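Local structure of probable polysaccharide deacetylase pdaA (Bacillus subtilis, 1NY1) at residues A[45-50]-A[211-216]; A[185-190]-A[217-222]. The protein removes the acetyl group from N-acetylmuramic acid residues of peptidoglycan, leading to muramic delta-lactam in the spore cortex, and is required for germination. All coordinates share one frame; numbering follows the deposited sequence.

Contact 1: A[45-50]-A[211-216]; sequences IYLTFD and DAITDL
Helix-on-strand packing in the NodB homology domain, a distorted beta/alpha barrel in this family, brings Ile-45 and Leu-47 of strand 44-51 against Leu-216 and Ile-213 of helix 205-219. Ile-45 CD1 lies 3.8 Å from Leu-216 CD1, the two side chains crossing at about a right angle. The CA atoms of Ile-45 and Leu-216, the nearest across the two segments, are 9.2 Å apart, so only the ends of the side chains span the gap. Alternation along the strand turns Ile-45 and Leu-47 to the helix, while Tyr-46 and Thr-48 point to the other side, where Thr-48 OG1 bonds to Tyr-196 O. At its far end the strand carries Asp-50, probably the catalytic proton acceptor; its OD1 forms a salt bridge with Arg-140. The packing is wholly apolar and buried, and Phe-223 of the neighbouring strand touches Ile-45, Leu-47 and Ile-213, extending the same layer. Ile-213 leaves the helix with CG1 anti to the carbonyl carbon (chi1 -67°) and chi2 near 172°, a stretched branch that carries its terminal methyl toward the strand. There Leu-47 CD1 and Ile-213 CD1 come within 4.1 Å, methyl against methyl.

Contact 2: A[185-190]-A[217-222]; sequences HMIKQA and KKQGYT
Ile-187 and Ala-190, near the end of helix 179-188 and in the loop that follows, face Gln-219 and Tyr-221, where helix 205-219 ends in a Schellman motif; the CA atoms of Ala-190 and Tyr-221 are 9.3 Å apart. Gly-220 breaks the helix with a positive phi of 113°, which lets the chain make the two bonds back into the last turn that define the motif, one of them from Gly-220 N to Lys-217 O. The chain then turns toward strand 222-224, and Tyr-221 reaches across to the other segment. Its phenol end does the touching: Tyr-221 OH is 3.7 Å from Ala-190 C, while Ala-190 CB approaches the ring obliquely, 4.2 Å from Tyr-221 CZ. Lys-43 makes a cation-pi interaction with the same ring, and Pro-192 also packs on Tyr-221. On the more open side, Gln-219 has CG anti to its carbonyl carbon (chi1 -73°) and runs extended beyond it, which carries the amide to Ile-187. The two side chains meet at a slant, with Gln-219 NE2 4.2 Å from Ile-187 CG2. Gln-219 OE1 lies at the edge of the Tyr-221 ring, in its plane. A water joins the segments here, giving one hydrogen to Ile-187 O at 2.7 Å and the other to Gln-219 OE1 at 3.0 Å. Ile-187 O thus gains a solvent partner near the end of its helix, beside a weak bond from His-16 NE2. The chemistry divides by depth: apolar contact of Ala-190 with the aromatic ring lies in the buried part, whereas the polar link between the two helix ends runs through water, with the solvent-exposed Gln-219 on one side of it.

The centres of contacts 1 and 2 lie 8 Å apart on the same side of the chain's centre, and both draw on helix 205-219: contact 1 uses its later turns, contact 2 its last turn and the exit. Along the chain the segments alternate, 45-50, 185-190, 211-216 and 217-222. The contacts touch directly: Ile-45 CD1 packs 3.6 Å from Tyr-221 CD1, Leu-216 CD2 meets Ala-190 CB, and Ile-45 N probably bonds to Thr-222 O. Helices 205-219 and 179-188 pack side by side on strands 44-51, 194-198 and 222-224. The two contacts thus form one continuous packing around the end of helix 205-219, beside the start of strand 44-51, whose other end carries Asp-50.

Contact 1: A[45-50]-A[211-216]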
ATOM      1  N   ILE A  45      -2.765 -13.146   0.311  1.00 11.71           N
ATOM      2  CA  ILE A  45      -3.002 -11.764   0.708  1.00 11.39           C
ATOM      3  C   ILE A  45      -1.676 -11.017   0.586  1.00 12.29           C
ATOM      4  O   ILE A  45      -0.616 -11.570   0.881  1.00 12.67           O
ATOM      5  CB  ILE A  45      -3.509 -11.685   2.165  1.00 12.56           C
ATOM      6  CG1 ILE A  45      -4.948 -12.214   2.242  1.00 13.22           C
ATOM      7  CG2 ILE A  45      -3.437 -10.248   2.679  1.00 12.36           C
ATOM      8  CD1 ILE A  45      -5.438 -12.472   3.672  1.00 13.28           C
ATOM      9  N   TYR A  46      -1.745  -9.770   0.128  1.00 10.28           N
ATOM     10  CA  TYR A  46      -0.561  -8.925  -0.040  1.00  9.98           C
ATOM     11  C   TYR A  46      -0.729  -7.746   0.912  1.00  9.79           C
ATOM     12  O   TYR A  46      -1.675  -6.971   0.777  1.00 10.22           O
ATOM     13  CB  TYR A  46      -0.474  -8.398  -1.479  1.00 10.51           C
ATOM     14  CG  TYR A  46      -0.673  -9.465  -2.531  1.00 13.52           C
ATOM     15  CD1 TYR A  46       0.412 -10.165  -3.062  1.00 12.32           C
ATOM     16  CD2 TYR A  46      -1.957  -9.822  -2.948  1.00 11.68           C
ATOM     17  CE1 TYR A  46       0.220 -11.197  -3.978  1.00 12.88           C
ATOM     18  CE2 TYR A  46      -2.162 -10.850  -3.859  1.00 11.00           C
ATOM     19  CZ  TYR A  46      -1.076 -11.536  -4.368  1.00 12.95           C
ATOM     20  OH  TYR A  46      -1.283 -12.574  -5.244  1.00 14.04           O
ATOM     21  N   LEU A  47       0.175  -7.606   1.871  1.00  8.50           N
ATOM     22  CA  LEU A  47       0.074  -6.505   2.823  1.00  8.79           C
ATOM     23  C   LEU A  47       0.795  -5.252   2.338  1.00  9.80           C
ATOM     24  O   LEU A  47       1.938  -5.324   1.889  1.00  9.55           O
ATOM     25  CB  LEU A  47       0.655  -6.923   4.180  1.00  9.61           C
ATOM     26  CG  LEU A  47      -0.043  -8.088   4.896  1.00 11.91           C
ATOM     27  CD1 LEU A  47       0.655  -8.375   6.219  1.00 12.33           C
ATOM     28  CD2 LEU A  47      -1.506  -7.734   5.136  1.00 13.02           C
ATOM     29  N   THR A  48       0.115  -4.111   2.407  1.00  8.40           N
ATOM     30  CA  THR A  48       0.724  -2.837   2.035  1.00  8.65           C
ATOM     31  C   THR A  48       0.360  -1.841   3.131  1.00  8.71           C
ATOM     32  O   THR A  48      -0.669  -1.982   3.809  1.00  8.74           O
ATOM     33  CB  THR A  48       0.232  -2.279   0.663  1.00  8.37           C
ATOM     34  OG1 THR A  48      -1.076  -1.712   0.806  1.00  9.20           O
ATOM     35  CG2 THR A  48       0.202  -3.375  -0.394  1.00  8.54           C
ATOM     36  N   PHE A  49       1.219  -0.846   3.311  1.00  9.22           N
ATOM     37  CA  PHE A  49       1.022   0.174   4.330  1.00  9.99           C
ATOM     38  C   PHE A  49       1.244   1.568   3.745  1.00 10.44           C
ATOM     39  O   PHE A  49       2.006   1.731   2.800  1.00  9.10           O
ATOM     40  CB  PHE A  49       2.019  -0.026   5.482  1.00  9.92           C
ATOM     41  CG  PHE A  49       1.968  -1.391   6.119  1.00  9.93           C
ATOM     42  CD1 PHE A  49       2.551  -2.495   5.501  1.00 10.82           C
ATOM     43  CD2 PHE A  49       1.351  -1.564   7.356  1.00 10.27           C
ATOM     44  CE1 PHE A  49       2.519  -3.756   6.113  1.00 10.03           C
ATOM     45  CE2 PHE A  49       1.314  -2.813   7.975  1.00 11.43           C
ATOM     46  CZ  PHE A  49       1.899  -3.910   7.351  1.00 10.94           C
ATOM     47  N   ASP A  50       0.552   2.561   4.298  1.00 11.11           N
ATOM     48  CA  ASP A  50       0.722   3.952   3.885  1.00 12.15           C
ATOM     49  C   ASP A  50       1.346   4.603   5.120  1.00 11.73           C
ATOM     50  O   ASP A  50       0.805   4.489   6.222  1.00 11.25           O
ATOM     51  CB  ASP A  50      -0.628   4.617   3.566  1.00 11.97           C
ATOM     52  CG  ASP A  50      -1.109   4.348   2.147  1.00 12.82           C
ATOM     53  OD1 ASP A  50      -0.480   3.540   1.432  1.00 12.74           O
ATOM     54  OD2 ASP A  50      -2.132   4.956   1.743  1.00 14.14           O
ATOM     55  N   ASP A 211      -2.303 -10.862  15.386  1.00 14.56           N
ATOM     56  CA  ASP A 211      -3.406 -11.820  15.502  1.00 15.28           C
ATOM     57  C   ASP A 211      -4.019 -12.165  14.151  1.00 15.13           C
ATOM     58  O   ASP A 211      -4.359 -13.320  13.884  1.00 15.43           O
ATOM     59  CB  ASP A 211      -4.513 -11.271  16.411  1.00 17.86           C
ATOM     60  CG  ASP A 211      -4.072 -11.124  17.858  1.00 20.30           C
ATOM     61  OD1 ASP A 211      -2.936 -11.525  18.188  1.00 19.07           O
ATOM     62  OD2 ASP A 211      -4.870 -10.606  18.666  1.00 19.96           O
ATOM     63  N   ALA A 212      -4.172 -11.155  13.303  1.00 14.02           N
ATOM     64  CA  ALA A 212      -4.756 -11.347  11.982  1.00 13.33           C
ATOM     65  C   ALA A 212      -3.915 -12.285  11.127  1.00 13.35           C
ATOM     66  O   ALA A 212      -4.446 -13.188  10.488  1.00 13.77           O
ATOM     67  CB  ALA A 212      -4.920  -9.999  11.280  1.00 13.52           C
ATOM     68  N   ILE A 213      -2.602 -12.073  11.105  1.00 12.37           N
ATOM     69  CA  ILE A 213      -1.740 -12.940  10.310  1.00 13.57           C
ATOM     70  C   ILE A 213      -1.800 -14.358  10.869  1.00 13.86           C
ATOM     71  O   ILE A 213      -1.965 -15.323  10.122  1.00 13.89           O
ATOM     72  CB  ILE A 213      -0.276 -12.456  10.317  1.00 10.69           C
ATOM     73  CG1 ILE A 213      -0.176 -11.114   9.589  1.00  9.62           C
ATOM     74  CG2 ILE A 213       0.616 -13.484   9.615  1.00 12.35           C
ATOM     75  CD1 ILE A 213       1.183 -10.470   9.701  1.00 11.42           C
ATOM     76  N   THR A 214      -1.670 -14.483  12.186  1.00 15.09           N
ATOM     77  CA  THR A 214      -1.720 -15.795  12.808  1.00 15.85           C
ATOM     78  C   THR A 214      -2.992 -16.537  12.394  1.00 17.27           C
ATOM     79  O   THR A 214      -2.922 -17.641  11.856  1.00 16.71           O
ATOM     80  CB  THR A 214      -1.669 -15.693  14.346  1.00 17.17           C
ATOM     81  OG1 THR A 214      -0.466 -15.026  14.741  1.00 17.40           O
ATOM     82  CG2 THR A 214      -1.690 -17.083  14.974  1.00 17.02           C
ATOM     83  N   ASP A 215      -4.152 -15.927  12.618  1.00 17.32           N
ATOM     84  CA  ASP A 215      -5.418 -16.573  12.274  1.00 19.41           C
ATOM     85  C   ASP A 215      -5.664 -16.758  10.778  1.00 19.12           C
ATOM     86  O   ASP A 215      -6.278 -17.748  10.367  1.00 18.51           O
ATOM     87  CB  ASP A 215      -6.592 -15.822  12.905  1.00 22.13           C
ATOM     88  CG  ASP A 215      -6.588 -15.913  14.417  1.00 28.23           C
ATOM     89  OD1 ASP A 215      -6.400 -17.035  14.949  1.00 30.68           O
ATOM     90  OD2 ASP A 215      -6.778 -14.870  15.079  1.00 30.59           O
ATOM     91  N   LEU A 216      -5.205 -15.815   9.958  1.00 16.64           N
ATOM     92  CA  LEU A 216      -5.392 -15.939   8.517  1.00 16.62           C
ATOM     93  C   LEU A 216      -4.534 -17.085   7.986  1.00 15.59           C
ATOM     94  O   LEU A 216      -4.955 -17.826   7.094  1.00 15.18           O
ATOM     95  CB  LEU A 216      -5.050 -14.615   7.816  1.00 16.62           C
ATOM     96  CG  LEU A 216      -6.155 -13.558   7.940  1.00 16.85           C
ATOM     97  CD1 LEU A 216      -5.649 -12.194   7.490  1.00 18.03           C
ATOM     98  CD2 LEU A 216      -7.351 -13.984   7.101  1.00 17.80           C
TER

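Contact 2: A[185-190]-A[217-222]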
ATOM      1  N   HIS A 185     -11.904  -6.374  11.177  1.00 11.18           N
ATOM      2  CA  HIS A 185     -11.967  -5.954   9.783  1.00 11.64           C
ATOM      3  C   HIS A 185     -11.042  -6.755   8.879  1.00 11.74           C
ATOM      4  O   HIS A 185     -11.421  -7.113   7.770  1.00 10.94           O
ATOM      5  CB  HIS A 185     -11.651  -4.458   9.650  1.00 11.22           C
ATOM      6  CG  HIS A 185     -12.868  -3.590   9.674  1.00 12.33           C
ATOM      7  ND1 HIS A 185     -13.088  -2.639  10.647  1.00 14.82           N
ATOM      8  CD2 HIS A 185     -13.946  -3.547   8.856  1.00 10.63           C
ATOM      9  CE1 HIS A 185     -14.250  -2.050  10.427  1.00 11.69           C
ATOM     10  NE2 HIS A 185     -14.789  -2.583   9.347  1.00 16.32           N
HETATM   11  N   MSE A 186      -9.833  -7.037   9.351  1.00 12.67           N
HETATM   12  CA  MSE A 186      -8.878  -7.791   8.554  1.00 12.20           C
HETATM   13  C   MSE A 186      -9.318  -9.228   8.327  1.00 14.49           C
HETATM   14  O   MSE A 186      -8.997  -9.823   7.300  1.00 14.38           O
HETATM   15  CB  MSE A 186      -7.506  -7.758   9.210  1.00 14.16           C
HETATM   16  CG  MSE A 186      -6.864  -6.383   9.159  1.00 11.70           C
HETATM   17 SE   MSE A 186      -5.036  -6.375   9.758  1.00 12.08          SE
HETATM   18  CE  MSE A 186      -5.300  -6.041  11.632  1.00 12.31           C
ATOM     19  N   ILE A 187     -10.072  -9.770   9.274  1.00 13.01           N
ATOM     20  CA  ILE A 187     -10.566 -11.131   9.158  1.00 14.02           C
ATOM     21  C   ILE A 187     -11.817 -11.162   8.281  1.00 13.70           C
ATOM     22  O   ILE A 187     -11.920 -11.969   7.356  1.00 13.87           O
ATOM     23  CB  ILE A 187     -10.905 -11.719  10.547  1.00 14.90           C
ATOM     24  CG1 ILE A 187      -9.633 -11.812  11.402  1.00 14.84           C
ATOM     25  CG2 ILE A 187     -11.596 -13.074  10.387  1.00 16.06           C
ATOM     26  CD1 ILE A 187      -8.542 -12.722  10.843  1.00 16.86           C
ATOM     27  N   LYS A 188     -12.761 -10.269   8.562  1.00 13.25           N
ATOM     28  CA  LYS A 188     -14.010 -10.223   7.811  1.00 13.78           C
ATOM     29  C   LYS A 188     -13.855  -9.847   6.342  1.00 12.50           C
ATOM     30  O   LYS A 188     -14.524 -10.421   5.483  1.00 12.38           O
ATOM     31  CB  LYS A 188     -14.997  -9.266   8.488  1.00 16.53           C
ATOM     32  CG  LYS A 188     -16.365  -9.188   7.806  1.00 22.57           C
ATOM     33  CD  LYS A 188     -17.462  -8.761   8.779  1.00 26.93           C
ATOM     34  CE  LYS A 188     -17.184  -7.394   9.384  1.00 29.62           C
ATOM     35  NZ  LYS A 188     -18.097  -7.078  10.523  1.00 30.68           N
ATOM     36  N   GLN A 189     -12.976  -8.894   6.043  1.00  9.53           N
ATOM     37  CA  GLN A 189     -12.792  -8.470   4.657  1.00 10.15           C
ATOM     38  C   GLN A 189     -11.833  -9.328   3.849  1.00  9.93           C
ATOM     39  O   GLN A 189     -11.678  -9.118   2.651  1.00  7.58           O
ATOM     40  CB  GLN A 189     -12.336  -7.005   4.611  1.00  7.58           C
ATOM     41  CG  GLN A 189     -13.397  -6.043   5.128  1.00  9.59           C
ATOM     42  CD  GLN A 189     -13.032  -4.585   4.928  1.00 14.14           C
ATOM     43  OE1 GLN A 189     -12.661  -4.173   3.830  1.00 16.11           O
ATOM     44  NE2 GLN A 189     -13.161  -3.792   5.983  1.00 13.63           N
ATOM     45  N   ALA A 190     -11.195 -10.297   4.497  1.00  9.36           N
ATOM     46  CA  ALA A 190     -10.240 -11.155   3.805  1.00 10.70           C
ATOM     47  C   ALA A 190     -10.825 -11.861   2.594  1.00 12.71           C
ATOM     48  O   ALA A 190     -11.973 -12.305   2.604  1.00 11.69           O
ATOM     49  CB  ALA A 190      -9.663 -12.180   4.771  1.00 11.16           C
ATOM     50  N   LYS A 217      -3.334 -17.242   8.539  1.00 14.51           N
ATOM     51  CA  LYS A 217      -2.460 -18.328   8.111  1.00 15.99           C
ATOM     52  C   LYS A 217      -3.119 -19.662   8.456  1.00 17.67           C
ATOM     53  O   LYS A 217      -3.120 -20.591   7.646  1.00 17.05           O
ATOM     54  CB  LYS A 217      -1.098 -18.249   8.804  1.00 14.85           C
ATOM     55  CG  LYS A 217      -0.108 -17.299   8.143  1.00 14.10           C
ATOM     56  CD  LYS A 217       1.265 -17.457   8.758  1.00 15.65           C
ATOM     57  CE  LYS A 217       2.305 -16.623   8.039  1.00 18.12           C
ATOM     58  NZ  LYS A 217       3.673 -16.819   8.613  1.00 17.21           N
ATOM     59  N   LYS A 218      -3.677 -19.753   9.662  1.00 16.81           N
ATOM     60  CA  LYS A 218      -4.335 -20.982  10.090  1.00 17.84           C
ATOM     61  C   LYS A 218      -5.476 -21.346   9.138  1.00 18.16           C
ATOM     62  O   LYS A 218      -5.721 -22.526   8.877  1.00 18.37           O
ATOM     63  CB  LYS A 218      -4.866 -20.839  11.521  1.00 19.45           C
ATOM     64  CG  LYS A 218      -5.495 -22.121  12.052  1.00 21.71           C
ATOM     65  CD  LYS A 218      -5.924 -22.004  13.509  1.00 22.56           C
ATOM     66  CE  LYS A 218      -6.500 -23.327  14.008  1.00 22.97           C
ATOM     67  NZ  LYS A 218      -6.921 -23.254  15.433  1.00 19.81           N
ATOM     68  N   GLN A 219      -6.169 -20.334   8.621  1.00 16.88           N
ATOM     69  CA  GLN A 219      -7.272 -20.553   7.686  1.00 18.48           C
ATOM     70  C   GLN A 219      -6.781 -21.093   6.349  1.00 19.07           C
ATOM     71  O   GLN A 219      -7.566 -21.612   5.558  1.00 20.58           O
ATOM     72  CB  GLN A 219      -8.034 -19.255   7.426  1.00 20.04           C
ATOM     73  CG  GLN A 219      -8.909 -18.784   8.562  1.00 21.65           C
ATOM     74  CD  GLN A 219      -9.671 -17.523   8.199  1.00 25.23           C
ATOM     75  OE1 GLN A 219     -10.265 -17.434   7.122  1.00 24.25           O
ATOM     76  NE2 GLN A 219      -9.663 -16.544   9.097  1.00 24.87           N
ATOM     77  N   GLY A 220      -5.487 -20.946   6.085  1.00 18.73           N
ATOM     78  CA  GLY A 220      -4.944 -21.437   4.833  1.00 17.78           C
ATOM     79  C   GLY A 220      -4.461 -20.350   3.891  1.00 19.18           C
ATOM     80  O   GLY A 220      -4.193 -20.618   2.719  1.00 19.50           O
ATOM     81  N   TYR A 221      -4.359 -19.122   4.394  1.00 18.48           N
ATOM     82  CA  TYR A 221      -3.887 -17.994   3.592  1.00 17.56           C
ATOM     83  C   TYR A 221      -2.371 -17.903   3.623  1.00 18.15           C
ATOM     84  O   TYR A 221      -1.733 -18.233   4.627  1.00 18.06           O
ATOM     85  CB  TYR A 221      -4.448 -16.665   4.120  1.00 16.48           C
ATOM     86  CG  TYR A 221      -5.821 -16.300   3.609  1.00 17.50           C
ATOM     87  CD1 TYR A 221      -5.992 -15.742   2.345  1.00 16.83           C
ATOM     88  CD2 TYR A 221      -6.954 -16.518   4.392  1.00 17.49           C
ATOM     89  CE1 TYR A 221      -7.262 -15.410   1.871  1.00 18.20           C
ATOM     90  CE2 TYR A 221      -8.227 -16.191   3.927  1.00 18.12           C
ATOM     91  CZ  TYR A 221      -8.372 -15.639   2.666  1.00 18.19           C
ATOM     92  OH  TYR A 221      -9.630 -15.336   2.197  1.00 20.33           O
ATOM     93  N   THR A 222      -1.808 -17.449   2.510  1.00 16.34           N
ATOM     94  CA  THR A 222      -0.370 -17.251   2.366  1.00 18.09           C
ATOM     95  C   THR A 222      -0.192 -15.763   2.069  1.00 16.56           C
ATOM     96  O   THR A 222      -0.970 -15.188   1.309  1.00 16.22           O
ATOM     97  CB  THR A 222       0.206 -18.070   1.185  1.00 20.36           C
ATOM     98  OG1 THR A 222       0.195 -19.465   1.519  1.00 24.30           O
ATOM     99  CG2 THR A 222       1.635 -17.640   0.871  1.00 20.86           C
TER
HETATM  100  O   HOH W   1     -11.479 -14.673   7.283  1.00 21.23           O